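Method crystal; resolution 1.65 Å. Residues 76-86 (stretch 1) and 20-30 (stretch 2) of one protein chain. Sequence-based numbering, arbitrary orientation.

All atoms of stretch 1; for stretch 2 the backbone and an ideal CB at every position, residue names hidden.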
# COMPACT_ATOMS: atom_id res chain seq x y z
N ASP A 76 4.20 -14.03 5.60
CA ASP A 76 3.86 -13.23 6.77
C ASP A 76 2.51 -12.52 6.66
O ASP A 76 1.98 -12.34 5.57
CB ASP A 76 4.96 -12.21 7.03
CG ASP A 76 6.29 -12.87 7.35
OD1 ASP A 76 7.30 -12.15 7.51
OD2 ASP A 76 6.32 -14.11 7.43
N LYS A 77 1.97 -12.12 7.81
CA LYS A 77 0.69 -11.43 7.84
C LYS A 77 0.85 -10.04 7.24
O LYS A 77 1.88 -9.38 7.42
CB LYS A 77 0.15 -11.31 9.27
CG LYS A 77 0.87 -10.29 10.15
CD LYS A 77 2.20 -10.80 10.69
CE LYS A 77 2.00 -11.89 11.73
NZ LYS A 77 1.47 -13.15 11.15
N ILE A 78 -0.16 -9.60 6.50
CA ILE A 78 -0.15 -8.29 5.87
C ILE A 78 -1.30 -7.47 6.43
O ILE A 78 -2.42 -7.95 6.53
CB ILE A 78 -0.31 -8.41 4.35
CG1 ILE A 78 0.94 -9.07 3.77
CG2 ILE A 78 -0.50 -7.04 3.72
CD1 ILE A 78 2.22 -8.31 4.06
N GLU A 79 -1.00 -6.22 6.80
CA GLU A 79 -2.02 -5.35 7.36
C GLU A 79 -2.45 -4.28 6.35
O GLU A 79 -3.63 -3.97 6.23
CB GLU A 79 -1.50 -4.70 8.64
CG GLU A 79 -1.00 -5.72 9.66
CD GLU A 79 -0.24 -5.09 10.81
OE1 GLU A 79 0.69 -4.30 10.54
OE2 GLU A 79 -0.55 -5.40 11.97
N VAL A 80 -1.48 -3.73 5.63
CA VAL A 80 -1.75 -2.70 4.64
C VAL A 80 -1.32 -3.10 3.23
O VAL A 80 -0.19 -3.54 3.02
CB VAL A 80 -1.03 -1.36 4.99
CG1 VAL A 80 -1.37 -0.30 3.95
CG2 VAL A 80 -1.42 -0.90 6.38
N VAL A 81 -2.23 -2.96 2.28
CA VAL A 81 -1.92 -3.26 0.89
C VAL A 81 -1.81 -1.91 0.19
O VAL A 81 -2.81 -1.24 -0.08
CB VAL A 81 -3.02 -4.11 0.23
CG1 VAL A 81 -2.68 -4.36 -1.23
CG2 VAL A 81 -3.15 -5.44 0.97
N ASP A 82 -0.57 -1.52 -0.09
CA ASP A 82 -0.24 -0.25 -0.72
C ASP A 82 -0.17 -0.42 -2.24
O ASP A 82 0.77 -1.01 -2.76
CB ASP A 82 1.11 0.21 -0.15
CG ASP A 82 1.43 1.64 -0.47
OD1 ASP A 82 0.49 2.43 -0.70
OD2 ASP A 82 2.63 1.98 -0.46
N LEU A 83 -1.17 0.12 -2.93
CA LEU A 83 -1.27 -0.02 -4.39
C LEU A 83 -0.63 1.05 -5.28
O LEU A 83 -0.93 2.23 -5.15
CB LEU A 83 -2.74 -0.15 -4.79
CG LEU A 83 -3.58 -1.25 -4.14
CD1 LEU A 83 -5.05 -0.98 -4.41
CD2 LEU A 83 -3.16 -2.62 -4.67
N PHE A 84 0.20 0.60 -6.21
CA PHE A 84 0.86 1.50 -7.15
C PHE A 84 0.46 1.17 -8.59
O PHE A 84 0.98 1.76 -9.54
CB PHE A 84 2.38 1.41 -7.00
CG PHE A 84 2.91 2.14 -5.80
CD1 PHE A 84 3.21 3.50 -5.87
CD2 PHE A 84 3.08 1.48 -4.59
CE1 PHE A 84 3.68 4.19 -4.75
CE2 PHE A 84 3.55 2.16 -3.46
CZ PHE A 84 3.85 3.52 -3.55
N VAL A 85 -0.48 0.25 -8.76
CA VAL A 85 -0.93 -0.16 -10.09
C VAL A 85 -2.14 0.62 -10.63
O VAL A 85 -2.85 1.29 -9.88
CB VAL A 85 -1.26 -1.67 -10.13
CG1 VAL A 85 -0.01 -2.47 -9.81
CG2 VAL A 85 -2.38 -2.00 -9.16
N LYS A 86 -2.36 0.52 -11.94
CA LYS A 86 -3.45 1.20 -12.61
C LYS A 86 -4.80 0.80 -12.01
O LYS A 86 -4.98 -0.33 -11.57
CB LYS A 86 -3.44 0.88 -14.11
CG LYS A 86 -2.04 0.75 -14.69
CD LYS A 86 -1.18 1.96 -14.38
CE LYS A 86 0.29 1.67 -14.65
NZ LYS A 86 0.77 0.49 -13.86
N UNK A 20 0.93 4.24 12.31
CA UNK A 20 1.56 3.87 13.56
C UNK A 20 1.28 2.43 13.97
O UNK A 20 2.18 1.71 14.40
CB UNK A 20 1.10 4.82 14.67
N UNK A 21 0.03 2.00 13.83
CA UNK A 21 -0.35 0.65 14.22
C UNK A 21 -0.03 -0.47 13.24
O UNK A 21 0.24 -1.59 13.65
CB UNK A 21 -1.86 0.63 14.49
N UNK A 22 -0.05 -0.17 11.95
CA UNK A 22 0.23 -1.18 10.94
C UNK A 22 1.61 -1.02 10.32
O UNK A 22 1.88 -0.04 9.62
CB UNK A 22 -0.84 -1.13 9.84
N UNK A 23 2.48 -1.99 10.58
CA UNK A 23 3.84 -1.97 10.05
C UNK A 23 4.06 -3.03 8.98
O UNK A 23 5.11 -3.04 8.34
CB UNK A 23 4.85 -2.17 11.19
N UNK A 24 3.09 -3.92 8.79
CA UNK A 24 3.19 -4.99 7.80
C UNK A 24 2.58 -4.51 6.48
O UNK A 24 1.35 -4.52 6.32
CB UNK A 24 2.49 -6.26 8.29
N UNK A 25 3.43 -4.10 5.55
CA UNK A 25 2.97 -3.59 4.27
C UNK A 25 3.27 -4.46 3.06
O UNK A 25 4.40 -4.90 2.86
CB UNK A 25 3.59 -2.21 4.04
N UNK A 26 2.24 -4.69 2.25
CA UNK A 26 2.39 -5.43 1.01
C UNK A 26 2.37 -4.31 -0.02
O UNK A 26 1.36 -3.61 -0.17
CB UNK A 26 1.31 -6.49 0.79
N UNK A 27 3.49 -4.10 -0.71
CA UNK A 27 3.57 -3.02 -1.68
C UNK A 27 3.44 -3.56 -3.09
O UNK A 27 4.38 -4.12 -3.65
CB UNK A 27 4.88 -2.25 -1.52
N UNK A 28 2.24 -3.39 -3.66
CA UNK A 28 1.91 -3.87 -4.99
C UNK A 28 2.37 -2.92 -6.09
O UNK A 28 2.13 -1.71 -6.03
CB UNK A 28 0.40 -4.09 -5.10
N UNK A 29 3.03 -3.48 -7.10
CA UNK A 29 3.54 -2.66 -8.18
C UNK A 29 4.98 -2.28 -7.90
O UNK A 29 5.52 -1.37 -8.53
CB UNK A 29 2.68 -1.41 -8.37
N UNK A 30 5.61 -3.00 -6.97
CA UNK A 30 7.00 -2.75 -6.61
C UNK A 30 7.88 -2.75 -7.85
O UNK A 30 7.66 -3.52 -8.78
CB UNK A 30 7.49 -3.80 -5.61

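Position 20 is helical (phi/psi -91/-43), and nothing of stretch 1 lies within 5.5 Å of its ideal CB, so this contact sets no preference; the residue is Thr20. Position 21 is equally unconstrained. Its CB points sideways into open space, where a long polar chain is easily accommodated, and Arg21 carries its end away from stretch 1.

Position 22 leaves helical angles (-105/114) and turns its CB toward stretch 1, 3.5 Å from Val80 CG2 and 3.6 Å from Glu79 OE1. A methyl group on one hand and a carboxylate on the other favour a side chain with an apolar body, aliphatic or aromatic. Tyr22 meets both neighbours: its CB lies 3.5 Å from Val80 CG2, and its CD1 lies 3.5 Å from Glu79 CB.

Position 23 points its CB away, so its backbone matters more than its side chain. Its N lies 2.9 Å from Glu79 OE1, a hydrogen bond that is weak at 124°. Many residues would serve; Lys23 is deposited.

At position 24 the backbone N donates to Glu79 OE1 (3.0 Å, 163°), while the O accepts from both Glu79 N (2.9 Å) and Val80 N (3.0 Å). The CB points toward stretch 1, a tight 3.3 Å from Lys77 O, and the Asp76 carboxylate lies farther along. A long, flexible chain, preferably basic, would suit. Lys24 runs past Lys77, with CE 3.3 Å from Lys77 O, and brings NZ to 4.0 Å from Asp76 OD1, near an opposite charge but beyond a salt bridge.

From 25 to 28 the strand runs parallel to 80-83, and its side chains alternate between the sheet faces. Position 25 shares a face with Val80 and Asp82; a branched aliphatic residue would fit, and Ile25 places CG2 3.8 Å from Asp82 CB and 4.4 Å from Val80 CB.

Position 26 faces the other way, its ideal CB already a tight 3.5 Å from Ile78 CG2, which favours a small side chain. Ala26 adds nothing beyond that methyl, while its N donates to Val80 O and its O accepts from Asp82 N, both at 2.8 Å.

Position 27 returns to the face of Asp82, with Phe84 CE2 5.0 Å from the ideal CB. A medium or large apolar chain could bridge that gap: Leu27 brings CG to 3.6 Å from Phe84 CE2.

Position 28 lies among Val81, Leu83 and Val85, calling for a compact aliphatic group. Val28 supplies it, with CG2 3.8 Å from Val81 CG1, CB 3.9 Å from Leu83 CD2 and CG1 4.0 Å from Val85 CG1. Its N bonds Asp82 O (2.9 Å), and its O accepts from Phe84 N (3.0 Å).

Position 29 has positive phi (94/16) within a type II turn. An ideal CB would sit 3.1 Å from Phe84 CB and 3.2 Å from Val85 CG1, and would also jam against the preceding carbonyl O; Gly29 avoids all three. Position 30 points away from stretch 1, leaving the choice open; it is Ala30.

Stretch 2 (20-30) TRYKKIALVGA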
# COMPACT_ATOMS: atom_id res chain seq x y z
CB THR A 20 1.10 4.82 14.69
OG1 THR A 20 1.46 6.16 14.36
CG2 THR A 20 1.75 4.43 16.01
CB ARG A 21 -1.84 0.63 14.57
CG ARG A 21 -2.21 1.55 15.72
CD ARG A 21 -1.43 1.19 16.99
NE ARG A 21 -1.79 2.05 18.12
CZ ARG A 21 -1.58 3.36 18.16
NH1 ARG A 21 -1.02 3.98 17.13
NH2 ARG A 21 -1.93 4.05 19.24
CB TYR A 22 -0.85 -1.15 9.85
CG TYR A 22 -2.25 -1.34 10.40
CD1 TYR A 22 -2.60 -2.50 11.09
CD2 TYR A 22 -3.22 -0.35 10.24
CE1 TYR A 22 -3.89 -2.68 11.60
CE2 TYR A 22 -4.51 -0.52 10.75
CZ TYR A 22 -4.83 -1.68 11.43
OH TYR A 22 -6.10 -1.85 11.93
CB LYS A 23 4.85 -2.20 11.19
CG LYS A 23 4.77 -1.17 12.31
CD LYS A 23 5.03 0.23 11.78
CE LYS A 23 4.95 1.26 12.91
NZ LYS A 23 5.16 2.65 12.42
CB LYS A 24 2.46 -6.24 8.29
CG LYS A 24 2.79 -6.64 9.72
CD LYS A 24 4.23 -7.08 9.87
CE LYS A 24 4.47 -8.43 9.21
NZ LYS A 24 5.85 -8.92 9.46
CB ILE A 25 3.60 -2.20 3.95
CG1 ILE A 25 3.60 -1.31 5.18
CG2 ILE A 25 2.83 -1.52 2.81
CD1 ILE A 25 4.79 -1.55 6.06
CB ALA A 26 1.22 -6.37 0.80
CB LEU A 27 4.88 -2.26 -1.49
CG LEU A 27 4.99 -0.86 -2.12
CD1 LEU A 27 5.78 0.07 -1.21
CD2 LEU A 27 5.63 -0.98 -3.49
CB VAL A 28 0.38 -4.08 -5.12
CG1 VAL A 28 0.04 -4.65 -6.48
CG2 VAL A 28 -0.11 -4.99 -4.01
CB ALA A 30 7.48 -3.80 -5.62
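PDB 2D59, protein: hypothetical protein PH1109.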